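Local coordinates for uncharacterized protein (Starkeya novella, PDB 5I20), which exports amino acids of many kinds, including threonine, methionine, lysine and glutamate, across the bacterial inner membrane, binding them in a large central cavity, at residues 66-69 with 70-74; 80-83 with 84-88; 88-91 with 92-95; 99-102 with 103-107; 148-151 with 152-155. All blocks are in the same frame, centred on the assembly; numbering follows the deposited sequence.

Contact 1 of 5, residues 66-69 with 70-74; sequences PVWV and HGIGG
His70 begins the second run by reaching back one turn, its N-H bonded to Pro66 O at 3.1 Å. Proline suits position 66 because this is the first turn of helix 65-88, where an amide hydrogen has no earlier carbonyl of the helix to meet. The imidazole is carried off the turn, since CG stands anti to the backbone N (chi1 164°), and its ring edge passes Val67 O, with ND1 still 4.1 Å from that oxygen. The polar end is engaged elsewhere: NE2 bonds to Tyr166 O, and the ring stacks with Tyr166 and Phe173, which fixes its rotation. Gly71 gives its N-H to Val67 O and, having no side chain, takes little room in a buried position. Ile72 follows with its N-H on Trp68 O at 2.9 Å. Its CB lies only 3.2 Å from the same oxygen, and its CD1 approaches Trp68 CE3 obliquely at 4.0 Å, a modest apolar touch at the benzo part of the indole. Beyond it Ile72 packs on Ala187 and Leu191 of helix 181-199, where a branched aliphatic chain fills space well. Gly73 closes onto Val69 O at 2.9 Å, and Gly74 adds a weak bond to His70 O. The whole is the i to i+4 pattern of an alpha helix, here the cytoplasmic end of the transmembrane helix 65-88.

Contact 2 of 5, residues 80-83 with 84-88; sequences FFYF and SALKL. With OLC ((2R)-2,3-dihydroxypropyl (9Z)-octadec-9-enoate), chain G.
Residues 80-83 and 84-88 form successive turns of one alpha helix, with Ser84, Ala85 and Leu86 each giving the backbone N-H to the carbonyl four residues earlier and Lys87 doing so only weakly. Phe80 O is gripped twice, by Ser84 N at 3.1 Å and by Ser84 OG at 2.9 Å, the two donors arriving from opposite faces of the carbonyl plane. The hydroxyl can fold back this way because OG lies beside its own backbone N (chi1 -61°). This is how a serine in a transmembrane helix commonly satisfies its hydroxyl in apolar surroundings, and OG also lies over the rim of one face of the Phe80 ring, 4.0 Å from CE2. Tyr82, in the same turn, is sandwiched. Leu86 CD1 makes a CH-pi contact over one face, 4.3 Å from the ring centroid and 22° off its normal, while C15 of the monoolein chain lies on the opposite face, 3.6 Å from Tyr82 CZ. With an alanine here, Leu86 CD1 and the lipid carbon would probably be left facing a gap, both without the ring that parts them. The lipid passes close to the middle of the molecule, so Tyr82 probably borders the central cavity. Phe83 meets lipid atom C2 at its ring edge and packs edge-to-face with Phe33, whereas Phe81 turns to Ala158 and Ile162 of helix 150-169.

Contact 3 of 5, residues 88-91 with 92-95; sequences LAPP and AEAG
Pro90 is the first residue of 88-91 to touch 92-95, and its ring does so through CG, which lies 3.2 Å from Glu93 OE2. It stands at the N-cap of helix 91-98, its extended backbone (psi 143°) turning the chain out of the short periplasmic link and into the helix. Pro90 O then accepts the N-H of Ala94 at 3.1 Å; the methyl of Ala94 points back at the first segment and is small enough to lie against Pro90 O, 3.5 Å from CB, and against Leu86 across the bend. Glu93 occupies the third position after the cap, where a glutamate often completes a capping box, but a proline at the N-cap has no N-H to offer, so that motif is not made. Instead, the Glu93 chain bends at its second torsion (114°) and brings the carboxylate back to cross the Pro90 ring at an angle, OE2 nearest CG. There OE2 has a weak hydrogen bond with Tyr153 OH, and the N-H groups at the start of the helix, which have no earlier helical carbonyl to meet, would probably favour a negative charge close by. Pro91 comes next and starts the helix proper, a place that suits proline because its nitrogen need not donate and its ring holds phi near the helical value. Its carbonyl takes the N-H of Gly95 at 2.9 Å. Ala92, short enough for a close approach, packs against Arg139 and Phe143.

Contact 4 of 5, residues 99-102 with 103-107; sequences YLWP and LLIVL. With OLC ((2R)-2,3-dihydroxypropyl (9Z)-octadec-9-enoate), chain G.
Trp101 and Ile105 belong to helix 101-108, which resumes the transmembrane span after its break beyond helix 91-98, and their side chains run alongside each other. Ile105 CD1 meets the indole at its edge and in its plane, 3.5 Å from Trp101 CE3. Trp101 CG takes the crowded position between the backbone N and the carbonyl carbon (chi1 71°), which lays the ring against Pro102, whose CD is 3.3 Å above one face. The monoolein chain occupies the other face, its C10 3.5 Å above the ring plane, and its C12 comes within 3.2 Å of Trp101 NE1. That nitrogen in turn lies over the rim of the Tyr99 ring, 3.7 Å above it. A broad flat indole thus serves here as a wall between protein and acyl chain. Behind it the new helix is secured by Leu104 N on Leu100 O at 3.0 Å and Ile105 N on Trp101 O at 3.1 Å; Ser164 OG also bonds to Trp101 O. Proline suits position 102, at the helix start, where a missing N-H costs little. Tyr245 OH bonds to Tyr99 O at the break. Such an interrupted membrane helix, with aromatic residues gathered at its break, is consistent with a wall of the substrate cavity.

Contact 5 of 5, residues 148-151 with 152-155; sequences EYVP and GYLA
Tyr149 and Tyr153 make the tight half of this turn. The Tyr153 ring lies with Tyr149 O 3.4 Å above the centre of one face, and its OH reaches on to Tyr149 CB at 3.3 Å and, at the edge of the other ring, to CD2 at 3.6 Å. Tyr153 CG stands beside the backbone N (chi1 -54°), which sends the long ring back along the turn. Tyr149 O also accepts Tyr153 N at 3.1 Å and, weakly, Gly152 N, so the carbonyl is held while the ring covers it. Ala146 N bonds to Tyr153 OH, and a phenylalanine in place of Tyr153 would probably leave that amide without its mate and open a gap beside Tyr149 CB. The surface side is looser: Val150 CG1 and Leu154 CD1 lie side by side at 4.0 Å, aliphatic groups suited to a face that may meet lipid, and Pro151, near the helix start, needs no N-H. Among its neighbours, the start of helix 150-169 leans on helix 65-88, with buried Gly152 letting Leu88 come close, Pro151 also on Leu88 and Ala155 on Ala85, while both tyrosines press on Ala89 in the link to helix 91-98.

From the N terminus the contacts follow in series, each of them local, a helical turn or the start of one, and none nests within or crosses another. Contact 1 lies toward the cytoplasmic end of helix 65-88 and contact 2 at its periplasmic end, their centres about 20 Å apart. Contact 3 begins on Leu88, where contact 2 ends, and carries the chain into helix 91-98; Leu86 CD1 and Ala94 CB pack at 3.9 Å across the bend. Contact 4 resumes the broken span as helix 101-108 and meets the same lipid as contact 2. Contact 5, in the second EamA domain, touches contacts 2 and 3, so the start of helix 150-169 ties the two halves of the transporter together near the periplasmic surface.

Contact 1 of 5, residues 66-69 with 70-74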
# COMPACT_ATOMS: atom_id res chain seq x y z
N PRO A 66 -19.00 8.55 9.88
CA PRO A 66 -17.76 7.87 10.28
C PRO A 66 -17.16 7.02 9.17
O PRO A 66 -15.95 6.76 9.18
CB PRO A 66 -18.20 6.99 11.46
CG PRO A 66 -19.44 7.62 11.98
CD PRO A 66 -20.13 8.18 10.77
N VAL A 67 -17.99 6.58 8.23
CA VAL A 67 -17.52 5.82 7.08
C VAL A 67 -16.66 6.70 6.17
O VAL A 67 -15.60 6.28 5.70
CB VAL A 67 -18.69 5.22 6.28
CG1 VAL A 67 -18.20 4.58 4.99
CG2 VAL A 67 -19.45 4.21 7.12
N TRP A 68 -17.11 7.92 5.94
CA TRP A 68 -16.39 8.87 5.10
C TRP A 68 -15.13 9.40 5.77
O TRP A 68 -14.13 9.67 5.10
CB TRP A 68 -17.29 10.04 4.72
CG TRP A 68 -18.46 9.63 3.90
CD1 TRP A 68 -19.76 9.55 4.31
CD2 TRP A 68 -18.44 9.20 2.54
NE1 TRP A 68 -20.56 9.11 3.27
CE2 TRP A 68 -19.77 8.89 2.18
CE3 TRP A 68 -17.43 9.06 1.58
CZ2 TRP A 68 -20.11 8.45 0.90
CZ3 TRP A 68 -17.77 8.61 0.32
CH2 TRP A 68 -19.10 8.31 -0.01
N VAL A 69 -15.18 9.57 7.09
CA VAL A 69 -14.00 10.01 7.83
C VAL A 69 -12.91 8.95 7.72
O VAL A 69 -11.75 9.27 7.50
CB VAL A 69 -14.33 10.29 9.31
CG1 VAL A 69 -13.06 10.46 10.12
CG2 VAL A 69 -15.21 11.53 9.43
N HIS A 70 -13.32 7.70 7.84
CA HIS A 70 -12.42 6.55 7.74
C HIS A 70 -11.78 6.44 6.36
O HIS A 70 -10.56 6.34 6.23
CB HIS A 70 -13.19 5.27 8.09
CG HIS A 70 -12.50 4.01 7.67
ND1 HIS A 70 -12.95 3.24 6.62
CD2 HIS A 70 -11.40 3.38 8.15
CE1 HIS A 70 -12.16 2.19 6.48
NE2 HIS A 70 -11.21 2.26 7.39
N GLY A 71 -12.61 6.46 5.32
CA GLY A 71 -12.14 6.26 3.96
C GLY A 71 -11.37 7.43 3.37
O GLY A 71 -10.30 7.25 2.79
N ILE A 72 -11.92 8.63 3.51
CA ILE A 72 -11.26 9.83 2.99
C ILE A 72 -10.05 10.18 3.85
O ILE A 72 -8.99 10.51 3.33
CB ILE A 72 -12.23 11.03 2.95
CG1 ILE A 72 -13.44 10.70 2.07
CG2 ILE A 72 -11.52 12.27 2.43
CD1 ILE A 72 -14.52 11.75 2.10
N GLY A 73 -10.21 10.09 5.16
CA GLY A 73 -9.11 10.33 6.08
C GLY A 73 -8.02 9.30 5.89
O GLY A 73 -6.84 9.59 6.06
N GLY A 74 -8.41 8.08 5.52
CA GLY A 74 -7.46 7.01 5.31
C GLY A 74 -6.66 7.21 4.03
O GLY A 74 -5.45 7.44 4.07

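Contact 2 of 5, residues 80-83 with 84-88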
# COMPACT_ATOMS: atom_id res chain seq x y z
N PHE A 80 -1.05 12.28 1.48
CA PHE A 80 -0.58 13.64 1.75
C PHE A 80 0.72 13.65 2.54
O PHE A 80 1.63 14.43 2.25
CB PHE A 80 -1.65 14.43 2.50
CG PHE A 80 -1.22 15.81 2.90
CD1 PHE A 80 -1.30 16.86 2.01
CD2 PHE A 80 -0.75 16.06 4.18
CE1 PHE A 80 -0.92 18.14 2.38
CE2 PHE A 80 -0.36 17.34 4.56
CZ PHE A 80 -0.44 18.38 3.65
N PHE A 81 0.81 12.78 3.54
CA PHE A 81 1.98 12.75 4.41
C PHE A 81 3.17 12.07 3.75
O PHE A 81 4.32 12.38 4.04
CB PHE A 81 1.65 12.06 5.74
CG PHE A 81 0.93 12.95 6.72
CD1 PHE A 81 1.64 13.86 7.49
CD2 PHE A 81 -0.44 12.89 6.85
CE1 PHE A 81 0.99 14.68 8.39
CE2 PHE A 81 -1.10 13.71 7.75
CZ PHE A 81 -0.38 14.60 8.51
N TYR A 82 2.90 11.14 2.84
CA TYR A 82 3.98 10.48 2.13
C TYR A 82 4.58 11.42 1.08
O TYR A 82 5.79 11.42 0.85
CB TYR A 82 3.50 9.19 1.47
CG TYR A 82 4.63 8.38 0.90
CD1 TYR A 82 5.64 7.88 1.72
CD2 TYR A 82 4.71 8.12 -0.46
CE1 TYR A 82 6.69 7.15 1.20
CE2 TYR A 82 5.75 7.38 -0.99
CZ TYR A 82 6.74 6.90 -0.15
OH TYR A 82 7.78 6.16 -0.67
N PHE A 83 3.73 12.23 0.45
CA PHE A 83 4.20 13.23 -0.50
C PHE A 83 5.03 14.29 0.21
O PHE A 83 6.01 14.80 -0.33
CB PHE A 83 3.03 13.87 -1.25
CG PHE A 83 2.27 12.92 -2.12
CD1 PHE A 83 2.85 11.74 -2.56
CD2 PHE A 83 0.96 13.20 -2.49
CE1 PHE A 83 2.14 10.85 -3.35
CE2 PHE A 83 0.25 12.32 -3.29
CZ PHE A 83 0.84 11.14 -3.72
N SER A 84 4.62 14.61 1.44
CA SER A 84 5.36 15.54 2.28
C SER A 84 6.71 14.95 2.68
O SER A 84 7.71 15.66 2.76
CB SER A 84 4.55 15.90 3.53
OG SER A 84 3.34 16.53 3.18
N ALA A 85 6.74 13.65 2.93
CA ALA A 85 7.97 12.96 3.30
C ALA A 85 8.98 13.00 2.15
O ALA A 85 10.18 13.16 2.38
CB ALA A 85 7.67 11.51 3.69
N LEU A 86 8.49 12.86 0.92
CA LEU A 86 9.33 12.92 -0.27
C LEU A 86 9.89 14.32 -0.49
O LEU A 86 10.94 14.50 -1.11
CB LEU A 86 8.53 12.48 -1.50
CG LEU A 86 8.60 11.01 -1.93
CD1 LEU A 86 8.97 10.09 -0.78
CD2 LEU A 86 7.27 10.58 -2.54
N LYS A 87 9.18 15.31 0.03
CA LYS A 87 9.58 16.71 -0.06
C LYS A 87 10.66 17.06 0.96
O LYS A 87 11.47 17.96 0.74
CB LYS A 87 8.36 17.61 0.15
CG LYS A 87 8.14 18.65 -0.93
CD LYS A 87 6.90 19.48 -0.63
CE LYS A 87 6.73 20.59 -1.65
NZ LYS A 87 7.89 21.52 -1.65
N LEU A 88 10.66 16.34 2.08
CA LEU A 88 11.50 16.72 3.21
C LEU A 88 12.66 15.76 3.44
O LEU A 88 13.57 16.04 4.22
CB LEU A 88 10.65 16.83 4.48
CG LEU A 88 9.59 17.93 4.47
CD1 LEU A 88 8.79 17.91 5.76
CD2 LEU A 88 10.24 19.29 4.26
C10 OLC G . 0.30 0.91 0.52
C9 OLC G . -0.49 0.73 -0.73
C11 OLC G . 0.55 2.28 1.03
C8 OLC G . -1.00 1.92 -1.47
C16 OLC G . 5.42 3.11 -0.07
C12 OLC G . 1.85 2.31 1.77
C7 OLC G . -0.14 2.21 -2.65
C15 OLC G . 4.50 4.14 0.50
C13 OLC G . 2.42 3.69 1.70
C6 OLC G . -0.69 3.38 -3.39
C14 OLC G . 3.91 3.63 1.78
C5 OLC G . 0.34 4.47 -3.46
C4 OLC G . -0.03 5.45 -4.52
C3 OLC G . 1.09 6.41 -4.73
C2 OLC G . 0.81 7.26 -5.92

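Contact 3 of 5, residues 88-91 with 92-95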
# COMPACT_ATOMS: atom_id res chain seq x y z
N LEU A 88 10.66 16.34 2.08
CA LEU A 88 11.50 16.72 3.21
C LEU A 88 12.66 15.76 3.44
O LEU A 88 13.57 16.04 4.22
CB LEU A 88 10.65 16.83 4.48
CG LEU A 88 9.59 17.93 4.47
CD1 LEU A 88 8.79 17.91 5.76
CD2 LEU A 88 10.24 19.29 4.26
N ALA A 89 12.61 14.62 2.76
CA ALA A 89 13.58 13.55 2.99
C ALA A 89 13.87 12.78 1.72
O ALA A 89 12.99 12.63 0.87
CB ALA A 89 13.07 12.61 4.08
N PRO A 90 15.10 12.29 1.57
CA PRO A 90 15.45 11.42 0.44
C PRO A 90 14.55 10.19 0.38
O PRO A 90 14.17 9.65 1.43
CB PRO A 90 16.92 11.03 0.72
CG PRO A 90 17.20 11.47 2.13
CD PRO A 90 16.27 12.60 2.42
N PRO A 91 14.20 9.75 -0.84
CA PRO A 91 13.20 8.70 -1.10
C PRO A 91 13.53 7.35 -0.46
O PRO A 91 12.61 6.63 -0.09
CB PRO A 91 13.22 8.58 -2.63
CG PRO A 91 13.74 9.88 -3.11
CD PRO A 91 14.75 10.30 -2.09
N ALA A 92 14.81 7.01 -0.36
CA ALA A 92 15.21 5.71 0.16
C ALA A 92 14.86 5.57 1.63
O ALA A 92 14.30 4.55 2.05
CB ALA A 92 16.70 5.50 -0.05
N GLU A 93 15.18 6.59 2.42
CA GLU A 93 14.89 6.57 3.85
C GLU A 93 13.41 6.82 4.12
O GLU A 93 12.86 6.29 5.09
CB GLU A 93 15.74 7.61 4.58
CG GLU A 93 17.19 7.19 4.75
CD GLU A 93 18.15 8.04 3.97
OE1 GLU A 93 18.86 7.50 3.09
OE2 GLU A 93 18.22 9.26 4.23
N ALA A 94 12.76 7.61 3.27
CA ALA A 94 11.33 7.85 3.39
C ALA A 94 10.54 6.57 3.12
O ALA A 94 9.58 6.26 3.82
CB ALA A 94 10.89 8.95 2.44
N GLY A 95 10.97 5.83 2.10
CA GLY A 95 10.32 4.58 1.74
C GLY A 95 10.48 3.51 2.80
O GLY A 95 9.55 2.74 3.06

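Contact 4 of 5, residues 99-102 with 103-107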
# COMPACT_ATOMS: atom_id res chain seq x y z
N TYR A 99 7.54 1.92 5.15
CA TYR A 99 7.32 0.48 5.05
C TYR A 99 7.43 -0.22 6.40
O TYR A 99 7.67 -1.43 6.48
CB TYR A 99 8.28 -0.15 4.04
CG TYR A 99 7.53 -0.67 2.83
CD1 TYR A 99 6.78 -1.83 2.90
CD2 TYR A 99 7.54 0.03 1.63
CE1 TYR A 99 6.08 -2.30 1.81
CE2 TYR A 99 6.84 -0.44 0.53
CZ TYR A 99 6.11 -1.60 0.63
OH TYR A 99 5.42 -2.08 -0.46
N LEU A 100 7.24 0.55 7.47
CA LEU A 100 6.93 -0.00 8.77
C LEU A 100 5.46 -0.41 8.81
O LEU A 100 5.04 -1.13 9.73
CB LEU A 100 7.23 1.00 9.88
CG LEU A 100 8.70 1.16 10.27
CD1 LEU A 100 8.90 2.37 11.16
CD2 LEU A 100 9.19 -0.11 10.95
N TRP A 101 4.68 0.02 7.83
CA TRP A 101 3.23 -0.20 7.88
C TRP A 101 2.79 -1.68 7.86
O TRP A 101 1.76 -2.00 8.44
CB TRP A 101 2.51 0.56 6.75
CG TRP A 101 2.68 0.08 5.32
CD1 TRP A 101 3.53 0.59 4.38
CD2 TRP A 101 1.93 -0.96 4.66
NE1 TRP A 101 3.38 -0.08 3.19
CE2 TRP A 101 2.41 -1.04 3.33
CE3 TRP A 101 0.93 -1.85 5.06
CZ2 TRP A 101 1.91 -1.96 2.40
CZ3 TRP A 101 0.43 -2.77 4.13
CH2 TRP A 101 0.93 -2.81 2.82
N PRO A 102 3.56 -2.58 7.21
CA PRO A 102 3.07 -3.96 7.34
C PRO A 102 3.21 -4.50 8.76
O PRO A 102 2.32 -5.21 9.23
CB PRO A 102 3.96 -4.74 6.37
CG PRO A 102 4.40 -3.72 5.37
CD PRO A 102 4.59 -2.47 6.17
N LEU A 103 4.30 -4.16 9.44
CA LEU A 103 4.50 -4.55 10.84
C LEU A 103 3.42 -3.94 11.73
O LEU A 103 2.92 -4.58 12.65
CB LEU A 103 5.89 -4.13 11.32
CG LEU A 103 6.23 -4.39 12.79
CD1 LEU A 103 6.15 -5.88 13.12
CD2 LEU A 103 7.62 -3.85 13.12
N LEU A 104 3.05 -2.69 11.43
CA LEU A 104 2.05 -1.98 12.21
C LEU A 104 0.68 -2.65 12.11
O LEU A 104 -0.04 -2.77 13.10
CB LEU A 104 1.95 -0.52 11.76
CG LEU A 104 3.16 0.35 12.09
CD1 LEU A 104 2.98 1.77 11.58
CD2 LEU A 104 3.42 0.35 13.59
N ILE A 105 0.33 -3.10 10.91
CA ILE A 105 -0.91 -3.83 10.70
C ILE A 105 -0.94 -5.11 11.53
O ILE A 105 -1.95 -5.42 12.18
CB ILE A 105 -1.13 -4.16 9.20
CG1 ILE A 105 -1.50 -2.89 8.43
CG2 ILE A 105 -2.20 -5.22 9.03
CD1 ILE A 105 -1.78 -3.12 6.96
N VAL A 106 0.16 -5.86 11.51
CA VAL A 106 0.27 -7.08 12.30
C VAL A 106 0.07 -6.77 13.78
O VAL A 106 -0.74 -7.42 14.45
CB VAL A 106 1.63 -7.78 12.10
CG1 VAL A 106 1.76 -8.96 13.05
CG2 VAL A 106 1.79 -8.24 10.65
N LEU A 107 0.79 -5.77 14.28
CA LEU A 107 0.67 -5.36 15.68
C LEU A 107 -0.73 -4.82 16.00
O LEU A 107 -1.29 -5.15 17.05
CB LEU A 107 1.74 -4.32 16.01
CG LEU A 107 3.19 -4.81 15.98
CD1 LEU A 107 4.18 -3.67 16.19
CD2 LEU A 107 3.41 -5.91 17.01
C10 OLC G . 0.30 0.91 0.52
C9 OLC G . -0.49 0.73 -0.73
C11 OLC G . 0.55 2.28 1.03
C8 OLC G . -1.00 1.92 -1.47
C16 OLC G . 5.42 3.11 -0.07
C12 OLC G . 1.85 2.31 1.77
C7 OLC G . -0.14 2.21 -2.65
C15 OLC G . 4.50 4.14 0.50
C13 OLC G . 2.42 3.69 1.70
C6 OLC G . -0.69 3.38 -3.39
C14 OLC G . 3.91 3.63 1.78
C5 OLC G . 0.34 4.47 -3.46
C4 OLC G . -0.03 5.45 -4.52
C3 OLC G . 1.09 6.41 -4.73
C2 OLC G . 0.81 7.26 -5.92

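Contact 5 of 5, residues 148-151 with 152-155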
# COMPACT_ATOMS: atom_id res chain seq x y z
N GLU A 148 18.63 16.55 9.58
CA GLU A 148 17.92 17.58 8.83
C GLU A 148 16.73 16.99 8.07
O GLU A 148 15.86 17.72 7.60
CB GLU A 148 18.86 18.30 7.86
CG GLU A 148 19.61 17.40 6.90
CD GLU A 148 20.93 16.90 7.47
OE1 GLU A 148 21.00 16.65 8.69
OE2 GLU A 148 21.91 16.78 6.69
N TYR A 149 16.68 15.67 7.95
CA TYR A 149 15.61 15.00 7.22
C TYR A 149 14.53 14.46 8.16
O TYR A 149 13.56 13.85 7.70
CB TYR A 149 16.18 13.87 6.37
CG TYR A 149 17.15 14.33 5.31
CD1 TYR A 149 16.90 15.46 4.55
CD2 TYR A 149 18.34 13.63 5.07
CE1 TYR A 149 17.79 15.89 3.58
CE2 TYR A 149 19.24 14.06 4.11
CZ TYR A 149 18.96 15.19 3.37
OH TYR A 149 19.85 15.61 2.41
N VAL A 150 14.69 14.71 9.45
CA VAL A 150 13.75 14.23 10.48
C VAL A 150 12.28 14.62 10.23
O VAL A 150 11.39 13.79 10.44
CB VAL A 150 14.18 14.72 11.89
CG1 VAL A 150 13.04 14.55 12.90
CG2 VAL A 150 15.41 13.95 12.35
N PRO A 151 12.01 15.86 9.77
CA PRO A 151 10.60 16.13 9.45
C PRO A 151 10.02 15.19 8.40
O PRO A 151 8.84 14.86 8.46
CB PRO A 151 10.64 17.57 8.93
CG PRO A 151 11.78 18.18 9.64
CD PRO A 151 12.82 17.09 9.74
N GLY A 152 10.85 14.76 7.45
CA GLY A 152 10.42 13.83 6.43
C GLY A 152 10.19 12.43 6.97
O GLY A 152 9.27 11.74 6.54
N TYR A 153 11.04 12.01 7.90
CA TYR A 153 10.89 10.69 8.51
C TYR A 153 9.59 10.62 9.31
O TYR A 153 8.90 9.60 9.29
CB TYR A 153 12.08 10.38 9.43
CG TYR A 153 13.44 10.50 8.78
CD1 TYR A 153 13.63 10.21 7.43
CD2 TYR A 153 14.54 10.89 9.53
CE1 TYR A 153 14.89 10.32 6.85
CE2 TYR A 153 15.80 11.00 8.96
CZ TYR A 153 15.96 10.71 7.62
OH TYR A 153 17.22 10.83 7.06
N LEU A 154 9.26 11.71 10.00
CA LEU A 154 8.04 11.77 10.79
C LEU A 154 6.81 11.73 9.88
O LEU A 154 5.84 11.02 10.16
CB LEU A 154 8.02 13.04 11.65
CG LEU A 154 9.12 13.14 12.70
CD1 LEU A 154 9.04 14.47 13.45
CD2 LEU A 154 9.05 11.97 13.67
N ALA A 155 6.86 12.49 8.79
CA ALA A 155 5.80 12.45 7.78
C ALA A 155 5.66 11.03 7.23
O ALA A 155 4.55 10.52 7.08
CB ALA A 155 6.10 13.43 6.66